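Local coordinates for DNA repair protein RAD7 (Saccharomyces cerevisiae, PDB 5ZB2) that takes part in global genome nucleotide excision repair, removing damage from nontranscribed DNA as a component of the global genome repair complex, and interacts with Elc1, at residues A[87-92]-A[114-119]; A[94-99]-A[123-128]; A[102-107]-A[127-132]. One frame throughout, in Å; residues are numbered along the deposited sequence.

Contact 1: A[87-92]-A[114-119]; sequences ISFDGY and NHESLL. With 9FO (3,6,9,12,15,18,21,24,27,30,33,36,39,42,45,48,51,54,57-nonadecaoxanonapentacontane-1,59-diol), chain K.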
loop_
_atom_site.group_PDB
_atom_site.type_symbol
_atom_site.label_atom_id
_atom_site.label_comp_id
_atom_site.label_asym_id
_atom_site.label_seq_id
_atom_site.Cartn_x
_atom_site.Cartn_y
_atom_site.Cartn_z
ATOM N N ILE A 87 -8.510 -10.707 -0.727
ATOM C CA ILE A 87 -7.253 -10.079 -0.325
ATOM C C ILE A 87 -6.822 -9.094 -1.404
ATOM O O ILE A 87 -6.695 -9.457 -2.578
ATOM C CB ILE A 87 -6.168 -11.142 -0.080
ATOM C CG1 ILE A 87 -6.544 -12.009 1.127
ATOM C CG2 ILE A 87 -4.785 -10.491 0.120
ATOM C CD1 ILE A 87 -5.665 -13.241 1.299
ATOM N N SER A 88 -6.574 -7.849 -1.005
ATOM C CA SER A 88 -6.215 -6.808 -1.955
ATOM C C SER A 88 -4.728 -6.873 -2.283
ATOM O O SER A 88 -3.958 -7.621 -1.675
ATOM C CB SER A 88 -6.554 -5.426 -1.399
ATOM O OG SER A 88 -5.612 -5.043 -0.412
ATOM N N PHE A 89 -4.317 -6.059 -3.259
ATOM C CA PHE A 89 -2.902 -6.002 -3.610
ATOM C C PHE A 89 -2.063 -5.524 -2.434
ATOM O O PHE A 89 -0.914 -5.955 -2.277
ATOM C CB PHE A 89 -2.690 -5.104 -4.832
ATOM C CG PHE A 89 -2.822 -3.634 -4.547
ATOM C CD1 PHE A 89 -4.068 -3.050 -4.405
ATOM C CD2 PHE A 89 -1.696 -2.832 -4.443
ATOM C CE1 PHE A 89 -4.191 -1.695 -4.151
ATOM C CE2 PHE A 89 -1.812 -1.476 -4.188
ATOM C CZ PHE A 89 -3.062 -0.908 -4.041
ATOM N N ASP A 90 -2.620 -4.650 -1.589
ATOM C CA ASP A 90 -1.907 -4.229 -0.388
ATOM C C ASP A 90 -1.822 -5.363 0.626
ATOM O O ASP A 90 -0.821 -5.490 1.341
ATOM C CB ASP A 90 -2.586 -3.005 0.235
ATOM C CG ASP A 90 -2.185 -1.702 -0.439
ATOM O OD1 ASP A 90 -1.122 -1.666 -1.096
ATOM O OD2 ASP A 90 -2.927 -0.706 -0.297
ATOM N N GLY A 91 -2.862 -6.192 0.711
ATOM C CA GLY A 91 -2.792 -7.361 1.575
ATOM C C GLY A 91 -1.619 -8.259 1.236
ATOM O O GLY A 91 -0.888 -8.711 2.121
ATOM N N TYR A 92 -1.415 -8.522 -0.058
ATOM C CA TYR A 92 -0.296 -9.359 -0.475
ATOM C C TYR A 92 1.035 -8.703 -0.138
ATOM O O TYR A 92 1.985 -9.382 0.276
ATOM C CB TYR A 92 -0.388 -9.642 -1.973
ATOM C CG TYR A 92 -1.573 -10.493 -2.372
ATOM C CD1 TYR A 92 -1.640 -11.836 -2.016
ATOM C CD2 TYR A 92 -2.616 -9.961 -3.116
ATOM C CE1 TYR A 92 -2.717 -12.619 -2.380
ATOM C CE2 TYR A 92 -3.699 -10.740 -3.486
ATOM C CZ TYR A 92 -3.741 -12.067 -3.117
ATOM O OH TYR A 92 -4.813 -12.843 -3.481
ATOM N N ASN A 114 -1.487 -8.317 -8.271
ATOM C CA ASN A 114 -1.077 -7.519 -9.420
ATOM C C ASN A 114 0.446 -7.465 -9.512
ATOM O O ASN A 114 1.171 -8.109 -8.747
ATOM C CB ASN A 114 -1.685 -6.110 -9.356
ATOM C CG ASN A 114 -1.114 -5.252 -8.226
ATOM O OD1 ASN A 114 -0.197 -5.654 -7.502
ATOM N ND2 ASN A 114 -1.658 -4.047 -8.085
ATOM N N HIS A 115 0.915 -6.682 -10.484
ATOM C CA HIS A 115 2.342 -6.544 -10.754
ATOM C C HIS A 115 3.125 -6.261 -9.475
ATOM O O HIS A 115 4.059 -6.990 -9.124
ATOM C CB HIS A 115 2.544 -5.427 -11.784
ATOM C CG HIS A 115 3.977 -5.145 -12.118
ATOM N ND1 HIS A 115 4.605 -5.684 -13.220
ATOM C CD2 HIS A 115 4.893 -4.351 -11.514
ATOM C CE1 HIS A 115 5.851 -5.246 -13.273
ATOM N NE2 HIS A 115 6.051 -4.437 -12.249
ATOM N N GLU A 116 2.748 -5.201 -8.760
ATOM C CA GLU A 116 3.476 -4.827 -7.552
ATOM C C GLU A 116 3.404 -5.928 -6.500
ATOM O O GLU A 116 4.396 -6.210 -5.821
ATOM C CB GLU A 116 2.924 -3.509 -7.004
ATOM C CG GLU A 116 3.577 -3.035 -5.718
ATOM C CD GLU A 116 3.018 -1.704 -5.243
ATOM O OE1 GLU A 116 3.825 -0.807 -4.934
ATOM O OE2 GLU A 116 1.775 -1.552 -5.184
ATOM N N SER A 117 2.238 -6.563 -6.352
ATOM C CA SER A 117 2.100 -7.641 -5.375
ATOM C C SER A 117 3.047 -8.792 -5.692
ATOM O O SER A 117 3.696 -9.338 -4.793
ATOM C CB SER A 117 0.656 -8.141 -5.339
ATOM O OG SER A 117 -0.244 -7.094 -5.047
ATOM N N LEU A 118 3.137 -9.172 -6.969
ATOM C CA LEU A 118 3.973 -10.305 -7.353
ATOM C C LEU A 118 5.449 -10.017 -7.100
ATOM O O LEU A 118 6.187 -10.897 -6.640
ATOM C CB LEU A 118 3.737 -10.654 -8.823
ATOM C CG LEU A 118 4.405 -11.925 -9.347
ATOM C CD1 LEU A 118 3.986 -13.153 -8.545
ATOM C CD2 LEU A 118 4.088 -12.109 -10.827
ATOM N N LEU A 119 5.902 -8.792 -7.392
ATOM C CA LEU A 119 7.311 -8.460 -7.196
ATOM C C LEU A 119 7.652 -8.276 -5.719
ATOM O O LEU A 119 8.793 -8.527 -5.316
ATOM C CB LEU A 119 7.670 -7.206 -7.994
ATOM C CG LEU A 119 7.413 -7.286 -9.503
ATOM C CD1 LEU A 119 7.954 -6.051 -10.205
ATOM C CD2 LEU A 119 8.012 -8.543 -10.117
HETATM O OAA 9FO K . 11.420 2.774 1.347
HETATM C CAB 9FO K . 10.747 2.124 2.389
HETATM C CAC 9FO K . 10.277 3.154 3.416
HETATM O OAD 9FO K . 10.012 2.528 4.638
HETATM C CAE 9FO K . 8.813 1.813 4.688
HETATM C CAF 9FO K . 8.835 0.874 5.895
HETATM O OAG 9FO K . 8.039 -0.244 5.632
HETATM C CAH 9FO K . 8.653 -1.209 4.826
HETATM C CAI 9FO K . 7.620 -1.743 3.842
HETATM O OAJ 9FO K . 7.573 -0.877 2.747
HETATM C CAK 9FO K . 6.293 -0.664 2.227
HETATM C CAL 9FO K . 6.322 0.546 1.300
HETATM O OAM 9FO K . 5.220 1.367 1.562
HETATM C CAN 9FO K . 5.496 2.733 1.470
HETATM C CAO 9FO K . 6.193 3.189 2.743
HETATM O OAP 9FO K . 5.428 4.178 3.371
HETATM C CAQ 9FO K . 5.876 4.504 4.652
HETATM C CAR 9FO K . 5.399 3.439 5.630
HETATM O OAS 9FO K . 5.518 3.898 6.942
HETATM C CAT 9FO K . 5.854 2.900 7.864
HETATM C CAU 9FO K . 4.748 1.849 7.972
HETATM O OAV 9FO K . 5.281 0.589 7.685
HETATM C CAW 9FO K . 4.327 -0.430 7.598
HETATM C CAX 9FO K . 5.015 -1.731 7.186
HETATM O OAY 9FO K . 4.829 -1.968 5.819
HETATM C CAZ 9FO K . 3.564 -2.461 5.472
HETATM C CBA 9FO K . 3.586 -2.925 4.018
HETATM O OBB 9FO K . 2.584 -2.288 3.281
HETATM C CBC 9FO K . 2.978 -1.131 2.599
HETATM C CBD 9FO K . 1.845 -0.710 1.669
HETATM O OBE 9FO K . 0.899 0.009 2.401
HETATM C CBF 9FO K . -0.414 -0.357 2.103
HETATM C CBG 9FO K . -1.376 0.538 2.877
HETATM O OBH 9FO K . -0.689 1.135 3.946
HETATM C CBI 9FO K . -1.493 1.484 5.040
HETATM C CBJ 9FO K . -0.642 1.570 6.304
HETATM O OBK 9FO K . -1.350 0.987 7.365
HETATM C CBL 9FO K . -0.596 0.159 8.208
HETATM C CBM 9FO K . -1.532 -0.820 8.910
HETATM O OBN 9FO K . -0.780 -1.805 9.558
HETATM C CBO 9FO K . -0.561 -2.965 8.807
HETATM C CBP 9FO K . -1.786 -3.880 8.864
HETATM O OBQ 9FO K . -1.807 -4.642 7.691
HETATM C CBR 9FO K . -3.061 -5.090 7.261
HETATM C CBS 9FO K . -2.969 -5.292 5.752
HETATM O OBT 9FO K . -4.088 -4.715 5.145
HETATM C CBU 9FO K . -3.856 -4.204 3.863
HETATM C CBV 9FO K . -4.933 -3.176 3.545
HETATM O OBW 9FO K . -4.525 -1.936 4.042
HETATM C CBX 9FO K . -5.459 -0.910 3.854
HETATM C CBY 9FO K . -5.114 0.270 4.759
HETATM O OBZ 9FO K . -4.805 -0.182 6.047
HETATM C CCA 9FO K . -5.512 0.478 7.061
HETATM C CCB 9FO K . -4.857 0.187 8.409
HETATM O OCC 9FO K . -5.366 -0.970 9.010
HETATM C CCD 9FO K . -5.157 -2.177 8.333
HETATM C CCE 9FO K . -6.400 -2.459 7.493
HETATM O OCF 9FO K . -6.865 -3.761 7.708
HETATM C CCG 9FO K . -7.746 -4.227 6.722
HETATM C CCH 9FO K . -8.831 -3.191 6.420
HETATM O OCI 9FO K . -9.948 -3.826 5.862
#
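Phe89 meets three residues of the facing helix start. Its CB lies 3.2 Å from Ser117 OG and 3.6 Å from Asn114 ND2. Phe89 CG lies between the backbone N and the carbonyl carbon (chi1 74°), which puts it beside Asn114 ND2. The Asn114 amide crosses the ring obliquely, the two planes 48° apart. Glu116 OE2 comes to the ring edge, 3.7 Å from Phe89 CE2, its carboxylate nearly coplanar with the ring. One turn on, Tyr92 CB packs on Ser117 CB at 3.8 Å. Ser117 OG lies 3.1 Å from Phe89 O and 2.8 Å from Asn114 OD1.

Asn114 is the N-cap of helix 115-124. Its OD1 accepts Ser117 N at 2.8 Å, nearly along the C=O axis. An alanine here would probably leave Ser117 N without its cap and open a gap beside CB and CG of Phe89. Ser88 is the N-cap of helix 89-98: its OG accepts Gly91 N (N-H...O 159°) and, weakly, Asp90 N.

Further out, Lys93 bridges Asp90 OD1 and Glu116 OE2; Asp90 OD2 pairs with Lys93 of the second subunit, another copy of Rad7. Asp90 CG lies 3.4 Å from CBF of the bound polyether. The contact joins the N-terminal ends of two successive helices of the leucine-rich repeat domain. Helix 141-150 follows, receiving Leu118 and Leu119, and Tyr92 packs on Leu107 of strand 104-108.

Contact 2: A[94-99]-A[123-128]; sequences TLAIFS and EKLPNL. With 9FO (3,6,9,12,15,18,21,24,27,30,33,36,39,42,45,48,51,54,57-nonadecaoxanonapentacontane-1,59-diol), chain K.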
loop_
_atom_site.group_PDB
_atom_site.type_symbol
_atom_site.label_atom_id
_atom_site.label_comp_id
_atom_site.label_asym_id
_atom_site.label_seq_id
_atom_site.Cartn_x
_atom_site.Cartn_y
_atom_site.Cartn_z
ATOM N N THR A 94 1.625 -6.608 2.353
ATOM C CA THR A 94 1.848 -6.639 3.796
ATOM C C THR A 94 2.270 -8.032 4.249
ATOM O O THR A 94 3.176 -8.176 5.080
ATOM C CB THR A 94 0.587 -6.189 4.542
ATOM O OG1 THR A 94 0.188 -4.891 4.084
ATOM C CG2 THR A 94 0.838 -6.132 6.044
ATOM N N LEU A 95 1.626 -9.069 3.710
ATOM C CA LEU A 95 2.026 -10.439 4.015
ATOM C C LEU A 95 3.512 -10.645 3.738
ATOM O O LEU A 95 4.249 -11.172 4.580
ATOM C CB LEU A 95 1.181 -11.417 3.195
ATOM C CG LEU A 95 1.536 -12.901 3.318
ATOM C CD1 LEU A 95 1.212 -13.410 4.717
ATOM C CD2 LEU A 95 0.813 -13.714 2.256
ATOM N N ALA A 96 3.973 -10.223 2.560
ATOM C CA ALA A 96 5.379 -10.399 2.212
ATOM C C ALA A 96 6.287 -9.658 3.185
ATOM O O ALA A 96 7.353 -10.162 3.557
ATOM C CB ALA A 96 5.634 -9.924 0.782
ATOM N N ILE A 97 5.887 -8.456 3.607
ATOM C CA ILE A 97 6.731 -7.670 4.502
ATOM C C ILE A 97 6.840 -8.342 5.867
ATOM O O ILE A 97 7.909 -8.336 6.489
ATOM C CB ILE A 97 6.184 -6.232 4.613
ATOM C CG1 ILE A 97 6.360 -5.487 3.284
ATOM C CG2 ILE A 97 6.853 -5.462 5.748
ATOM C CD1 ILE A 97 7.801 -5.319 2.828
ATOM N N PHE A 98 5.749 -8.943 6.347
ATOM C CA PHE A 98 5.666 -9.424 7.721
ATOM C C PHE A 98 5.746 -10.946 7.840
ATOM O O PHE A 98 5.401 -11.492 8.893
ATOM C CB PHE A 98 4.372 -8.921 8.365
ATOM C CG PHE A 98 4.395 -7.460 8.732
ATOM C CD1 PHE A 98 5.481 -6.910 9.393
ATOM C CD2 PHE A 98 3.320 -6.640 8.429
ATOM C CE1 PHE A 98 5.496 -5.572 9.739
ATOM C CE2 PHE A 98 3.332 -5.302 8.770
ATOM C CZ PHE A 98 4.421 -4.769 9.426
ATOM N N SER A 99 6.208 -11.648 6.803
ATOM C CA SER A 99 6.352 -13.107 6.854
ATOM C C SER A 99 7.661 -13.522 6.196
ATOM O O SER A 99 7.682 -14.356 5.286
ATOM C CB SER A 99 5.163 -13.795 6.181
ATOM O OG SER A 99 3.961 -13.525 6.872
ATOM N N GLU A 123 10.709 -10.355 -4.020
ATOM C CA GLU A 123 11.829 -9.571 -3.515
ATOM C C GLU A 123 11.878 -9.464 -1.996
ATOM O O GLU A 123 12.950 -9.186 -1.453
ATOM C CB GLU A 123 11.797 -8.166 -4.123
ATOM C CG GLU A 123 12.010 -8.174 -5.634
ATOM C CD GLU A 123 12.106 -6.786 -6.235
ATOM O OE1 GLU A 123 11.469 -5.852 -5.699
ATOM O OE2 GLU A 123 12.823 -6.628 -7.247
ATOM N N LYS A 124 10.765 -9.685 -1.298
ATOM C CA LYS A 124 10.734 -9.546 0.153
ATOM C C LYS A 124 10.751 -10.878 0.889
ATOM O O LYS A 124 10.935 -10.885 2.111
ATOM C CB LYS A 124 9.493 -8.752 0.583
ATOM C CG LYS A 124 9.402 -7.354 -0.021
ATOM C CD LYS A 124 10.594 -6.504 0.357
ATOM C CE LYS A 124 10.538 -5.157 -0.318
ATOM N NZ LYS A 124 11.791 -4.382 -0.088
ATOM N N LEU A 125 10.556 -11.995 0.186
ATOM C CA LEU A 125 10.608 -13.315 0.799
ATOM C C LEU A 125 11.891 -14.008 0.355
ATOM O O LEU A 125 11.871 -14.800 -0.596
ATOM C CB LEU A 125 9.379 -14.142 0.418
ATOM C CG LEU A 125 8.032 -13.552 0.834
ATOM C CD1 LEU A 125 6.900 -14.420 0.306
ATOM C CD2 LEU A 125 7.934 -13.405 2.345
ATOM N N PRO A 126 13.021 -13.740 1.016
ATOM C CA PRO A 126 14.306 -14.242 0.502
ATOM C C PRO A 126 14.442 -15.753 0.546
ATOM O O PRO A 126 15.256 -16.301 -0.207
ATOM C CB PRO A 126 15.337 -13.565 1.415
ATOM C CG PRO A 126 14.597 -13.314 2.688
ATOM C CD PRO A 126 13.182 -13.000 2.280
ATOM N N ASN A 127 13.682 -16.440 1.396
ATOM C CA ASN A 127 13.724 -17.895 1.478
ATOM C C ASN A 127 12.679 -18.575 0.600
ATOM O O ASN A 127 12.577 -19.807 0.624
ATOM C CB ASN A 127 13.523 -18.349 2.927
ATOM C CG ASN A 127 14.590 -17.818 3.861
ATOM O OD1 ASN A 127 15.772 -17.789 3.520
ATOM N ND2 ASN A 127 14.176 -17.395 5.053
ATOM N N LEU A 128 11.899 -17.813 -0.165
ATOM C CA LEU A 128 10.843 -18.407 -0.973
ATOM C C LEU A 128 11.436 -19.303 -2.051
ATOM O O LEU A 128 12.299 -18.879 -2.823
ATOM C CB LEU A 128 9.988 -17.310 -1.612
ATOM C CG LEU A 128 8.815 -17.780 -2.470
ATOM C CD1 LEU A 128 7.838 -18.607 -1.647
ATOM C CD2 LEU A 128 8.108 -16.588 -3.114
HETATM O OAA 9FO K . 11.420 2.774 1.347
HETATM C CAB 9FO K . 10.747 2.124 2.389
HETATM C CAC 9FO K . 10.277 3.154 3.416
HETATM O OAD 9FO K . 10.012 2.528 4.638
HETATM C CAE 9FO K . 8.813 1.813 4.688
HETATM C CAF 9FO K . 8.835 0.874 5.895
HETATM O OAG 9FO K . 8.039 -0.244 5.632
HETATM C CAH 9FO K . 8.653 -1.209 4.826
HETATM C CAI 9FO K . 7.620 -1.743 3.842
HETATM O OAJ 9FO K . 7.573 -0.877 2.747
HETATM C CAK 9FO K . 6.293 -0.664 2.227
HETATM C CAL 9FO K . 6.322 0.546 1.300
HETATM O OAM 9FO K . 5.220 1.367 1.562
HETATM C CAN 9FO K . 5.496 2.733 1.470
HETATM C CAO 9FO K . 6.193 3.189 2.743
HETATM O OAP 9FO K . 5.428 4.178 3.371
HETATM C CAQ 9FO K . 5.876 4.504 4.652
HETATM C CAR 9FO K . 5.399 3.439 5.630
HETATM O OAS 9FO K . 5.518 3.898 6.942
HETATM C CAT 9FO K . 5.854 2.900 7.864
HETATM C CAU 9FO K . 4.748 1.849 7.972
HETATM O OAV 9FO K . 5.281 0.589 7.685
HETATM C CAW 9FO K . 4.327 -0.430 7.598
HETATM C CAX 9FO K . 5.015 -1.731 7.186
HETATM O OAY 9FO K . 4.829 -1.968 5.819
HETATM C CAZ 9FO K . 3.564 -2.461 5.472
HETATM C CBA 9FO K . 3.586 -2.925 4.018
HETATM O OBB 9FO K . 2.584 -2.288 3.281
HETATM C CBC 9FO K . 2.978 -1.131 2.599
HETATM C CBD 9FO K . 1.845 -0.710 1.669
HETATM O OBE 9FO K . 0.899 0.009 2.401
HETATM C CBF 9FO K . -0.414 -0.357 2.103
HETATM C CBG 9FO K . -1.376 0.538 2.877
HETATM O OBH 9FO K . -0.689 1.135 3.946
HETATM C CBI 9FO K . -1.493 1.484 5.040
HETATM C CBJ 9FO K . -0.642 1.570 6.304
HETATM O OBK 9FO K . -1.350 0.987 7.365
HETATM C CBL 9FO K . -0.596 0.159 8.208
HETATM C CBM 9FO K . -1.532 -0.820 8.910
HETATM O OBN 9FO K . -0.780 -1.805 9.558
HETATM C CBO 9FO K . -0.561 -2.965 8.807
HETATM C CBP 9FO K . -1.786 -3.880 8.864
HETATM O OBQ 9FO K . -1.807 -4.642 7.691
HETATM C CBR 9FO K . -3.061 -5.090 7.261
HETATM C CBS 9FO K . -2.969 -5.292 5.752
HETATM O OBT 9FO K . -4.088 -4.715 5.145
HETATM C CBU 9FO K . -3.856 -4.204 3.863
HETATM C CBV 9FO K . -4.933 -3.176 3.545
HETATM O OBW 9FO K . -4.525 -1.936 4.042
HETATM C CBX 9FO K . -5.459 -0.910 3.854
HETATM C CBY 9FO K . -5.114 0.270 4.759
HETATM O OBZ 9FO K . -4.805 -0.182 6.047
HETATM C CCA 9FO K . -5.512 0.478 7.061
HETATM C CCB 9FO K . -4.857 0.187 8.409
HETATM O OCC 9FO K . -5.366 -0.970 9.010
HETATM C CCD 9FO K . -5.157 -2.177 8.333
HETATM C CCE 9FO K . -6.400 -2.459 7.493
HETATM O OCF 9FO K . -6.865 -3.761 7.708
HETATM C CCG 9FO K . -7.746 -4.227 6.722
HETATM C CCH 9FO K . -8.831 -3.191 6.420
HETATM O OCI 9FO K . -9.948 -3.826 5.862
#
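Ile97 lies alongside Lys124, the two side chains pointing the same way. Its CD1 touches the aliphatic part of the lysine, 3.8 Å from Lys124 CG and 3.9 Å from Lys124 CD. The lysine chain is bent at chi2 (-60°), so CD is not anti to CA, and CG and CD both lie against Ile97 CD1. The ammonium end leads away from helix 89-98.

Next to Ile97, Ala96 CB meets Lys124 CB at 4.0 Å. The small methyl is consistent with the close approach of the backbones: the CA atoms of Ala96 and Lys124 are 5.8 Å apart. Leu125 is the first residue beyond helix 115-124 to leave helical backbone angles. Its CD2 reaches two carbonyl oxygens of the facing segment and lies 3.5 Å from Ala96 O. The same methyl is 3.1 Å from Ser99 O. A type I turn from Leu125 to Leu128 then leads the chain away.

Ile97 also borders a bound polyether, with Ile97 CD1 3.7 Å from CAI of the ligand. Thr94 and Phe98 belong to the same pocket. Ile97 CG2 sits over the centre of the Phe98 ring, and Tyr120 touches Ile97 from helix 115-124. The contact thus joins the later parts of two neighbouring helices on the outer layer of the leucine-rich repeat domain.

Between the two segments the touching groups are methyls, methylenes and carbonyl oxygens. Their hold is therefore mainly van der Waals packing, and its precision comes from shape more than from directed bonds.

Contact 3: A[102-107]-A[127-132]; sequences LTELSL and NLKSLN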
loop_
_atom_site.group_PDB
_atom_site.type_symbol
_atom_site.label_atom_id
_atom_site.label_comp_id
_atom_site.label_asym_id
_atom_site.label_seq_id
_atom_site.Cartn_x
_atom_site.Cartn_y
_atom_site.Cartn_z
ATOM N N LEU A 102 9.005 -17.338 5.110
ATOM C CA LEU A 102 8.267 -18.221 4.217
ATOM C C LEU A 102 9.186 -18.851 3.179
ATOM O O LEU A 102 10.048 -18.188 2.593
ATOM C CB LEU A 102 7.143 -17.456 3.515
ATOM C CG LEU A 102 5.912 -17.105 4.353
ATOM C CD1 LEU A 102 4.971 -16.208 3.562
ATOM C CD2 LEU A 102 5.182 -18.358 4.815
ATOM N N THR A 103 8.998 -20.146 2.960
ATOM C CA THR A 103 9.654 -20.878 1.887
ATOM C C THR A 103 8.678 -21.441 0.869
ATOM O O THR A 103 9.054 -21.628 -0.290
ATOM C CB THR A 103 10.487 -22.037 2.456
ATOM O OG1 THR A 103 9.619 -22.979 3.103
ATOM C CG2 THR A 103 11.502 -21.521 3.457
ATOM N N GLU A 104 7.439 -21.709 1.272
ATOM C CA GLU A 104 6.414 -22.243 0.389
ATOM C C GLU A 104 5.142 -21.443 0.596
ATOM O O GLU A 104 4.702 -21.258 1.737
ATOM C CB GLU A 104 6.158 -23.726 0.665
ATOM C CG GLU A 104 7.429 -24.564 0.686
ATOM C CD GLU A 104 7.152 -26.051 0.774
ATOM O OE1 GLU A 104 5.968 -26.436 0.912
ATOM O OE2 GLU A 104 8.123 -26.832 0.703
ATOM N N LEU A 105 4.554 -20.970 -0.501
ATOM C CA LEU A 105 3.354 -20.149 -0.439
ATOM C C LEU A 105 2.400 -20.577 -1.541
ATOM O O LEU A 105 2.798 -20.697 -2.703
ATOM C CB LEU A 105 3.692 -18.659 -0.580
ATOM C CG LEU A 105 2.515 -17.686 -0.482
ATOM C CD1 LEU A 105 1.878 -17.730 0.898
ATOM C CD2 LEU A 105 2.983 -16.284 -0.810
ATOM N N SER A 106 1.146 -20.812 -1.169
ATOM C CA SER A 106 0.100 -21.170 -2.115
ATOM C C SER A 106 -1.024 -20.156 -1.992
ATOM O O SER A 106 -1.630 -20.028 -0.922
ATOM C CB SER A 106 -0.415 -22.585 -1.857
ATOM O OG SER A 106 -1.480 -22.894 -2.739
ATOM N N LEU A 107 -1.300 -19.444 -3.085
ATOM C CA LEU A 107 -2.342 -18.418 -3.142
ATOM C C LEU A 107 -3.378 -18.869 -4.166
ATOM O O LEU A 107 -3.175 -18.720 -5.376
ATOM C CB LEU A 107 -1.749 -17.055 -3.509
ATOM C CG LEU A 107 -0.625 -16.545 -2.603
ATOM C CD1 LEU A 107 -0.057 -15.216 -3.103
ATOM C CD2 LEU A 107 -1.112 -16.407 -1.167
ATOM N N ASN A 127 13.682 -16.440 1.396
ATOM C CA ASN A 127 13.724 -17.895 1.478
ATOM C C ASN A 127 12.679 -18.575 0.600
ATOM O O ASN A 127 12.577 -19.807 0.624
ATOM C CB ASN A 127 13.523 -18.349 2.927
ATOM C CG ASN A 127 14.590 -17.818 3.861
ATOM O OD1 ASN A 127 15.772 -17.789 3.520
ATOM N ND2 ASN A 127 14.176 -17.395 5.053
ATOM N N LEU A 128 11.899 -17.813 -0.165
ATOM C CA LEU A 128 10.843 -18.407 -0.973
ATOM C C LEU A 128 11.436 -19.303 -2.051
ATOM O O LEU A 128 12.299 -18.879 -2.823
ATOM C CB LEU A 128 9.988 -17.310 -1.612
ATOM C CG LEU A 128 8.815 -17.780 -2.470
ATOM C CD1 LEU A 128 7.838 -18.607 -1.647
ATOM C CD2 LEU A 128 8.108 -16.588 -3.114
ATOM N N LYS A 129 10.960 -20.551 -2.101
ATOM C CA LYS A 129 11.364 -21.499 -3.132
ATOM C C LYS A 129 10.190 -22.188 -3.813
ATOM O O LYS A 129 10.406 -22.874 -4.819
ATOM C CB LYS A 129 12.294 -22.573 -2.543
ATOM C CG LYS A 129 11.644 -23.424 -1.466
ATOM C CD LYS A 129 12.636 -24.368 -0.808
ATOM C CE LYS A 129 11.953 -25.222 0.256
ATOM N NZ LYS A 129 12.882 -26.204 0.881
ATOM N N SER A 130 8.965 -22.024 -3.311
ATOM C CA SER A 130 7.786 -22.675 -3.871
ATOM C C SER A 130 6.626 -21.691 -3.905
ATOM O O SER A 130 6.277 -21.106 -2.875
ATOM C CB SER A 130 7.401 -23.905 -3.045
ATOM O OG SER A 130 6.113 -24.373 -3.395
ATOM N N LEU A 131 6.022 -21.521 -5.082
ATOM C CA LEU A 131 4.881 -20.623 -5.242
ATOM C C LEU A 131 3.813 -21.313 -6.078
ATOM O O LEU A 131 4.092 -21.767 -7.193
ATOM C CB LEU A 131 5.302 -19.302 -5.897
ATOM C CG LEU A 131 4.252 -18.183 -5.913
ATOM C CD1 LEU A 131 3.854 -17.765 -4.501
ATOM C CD2 LEU A 131 4.752 -16.977 -6.697
ATOM N N ASN A 132 2.595 -21.381 -5.536
ATOM C CA ASN A 132 1.434 -21.943 -6.219
ATOM C C ASN A 132 0.370 -20.858 -6.322
ATOM O O ASN A 132 -0.088 -20.336 -5.300
ATOM C CB ASN A 132 0.901 -23.163 -5.462
ATOM C CG ASN A 132 -0.197 -23.901 -6.215
ATOM O OD1 ASN A 132 -0.962 -23.309 -6.979
ATOM N ND2 ASN A 132 -0.281 -25.209 -5.995
HETATM O O HOH W 1 11.367 -15.859 2.681
HETATM O O HOH W 2 3.720 -23.410 -3.110
#
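Thr103 O accepts two backbone bonds, from Lys129 N at 2.8 Å and from Ser130 N at 3.0 Å. It opens a parallel ladder between neighbouring strands of the leucine-rich repeat domain, 104-107 and 130-132, whose axes lie 4.7 Å apart at 7°. Leu105 N donates to Ser130 O, and Leu105 O accepts from Asn132 N at 2.9 Å. Leu107 N closes the run on Asn132 O at 2.7 Å. CA-H...O contacts support it, as from Glu104 CA to Ser130 O.

Glu104, Ser106, Ser130 and Asn132 share one face. Glu104 CG packs on Ser130 CB at 3.8 Å, and Ser106 OG lies against Asn132 CB. Gln108 binds both Ser106 OG and Asn132 OD1, while Glu157 binds Ser130 OG. On the other face Leu105 CB lies 4.0 Å from Leu131 CD1. With CG anti to the backbone N in both (chi1 -178° and -170°), the two side chains lie side by side and point the same way. Leu128 CD1 adds to this apolar layer, which helix 115-124 borders through Ile121.

Two waters bridge the segments. One joins Leu102 O to Asn127 N. The other donates to Leu105 O and to Ser130 OG, 2.6 Å from the serine oxygen.

How the contacts relate
Followed from its N-terminal side, the chain runs through helix 89-98, strand 104-108, helix 115-124 and strand 130-134. Contact 1 closes a loop between the starts of the two helices. Contact 2 closes one between their later parts, and contact 3 pairs the two strands. Contact 1 crosses contacts 2 and 3. Contacts 2 and 3 end on the same stretch and share Asn127 and Leu128. Contacts 1 and 2 lie 12 Å apart, centre to centre, and both touch the polyether. Contact 3 meets contact 2 where Leu125 packs on Leu102. Contacts 1 and 2 tie the helices, contact 3 the strands, and Tyr92 on Leu107 links the two layers.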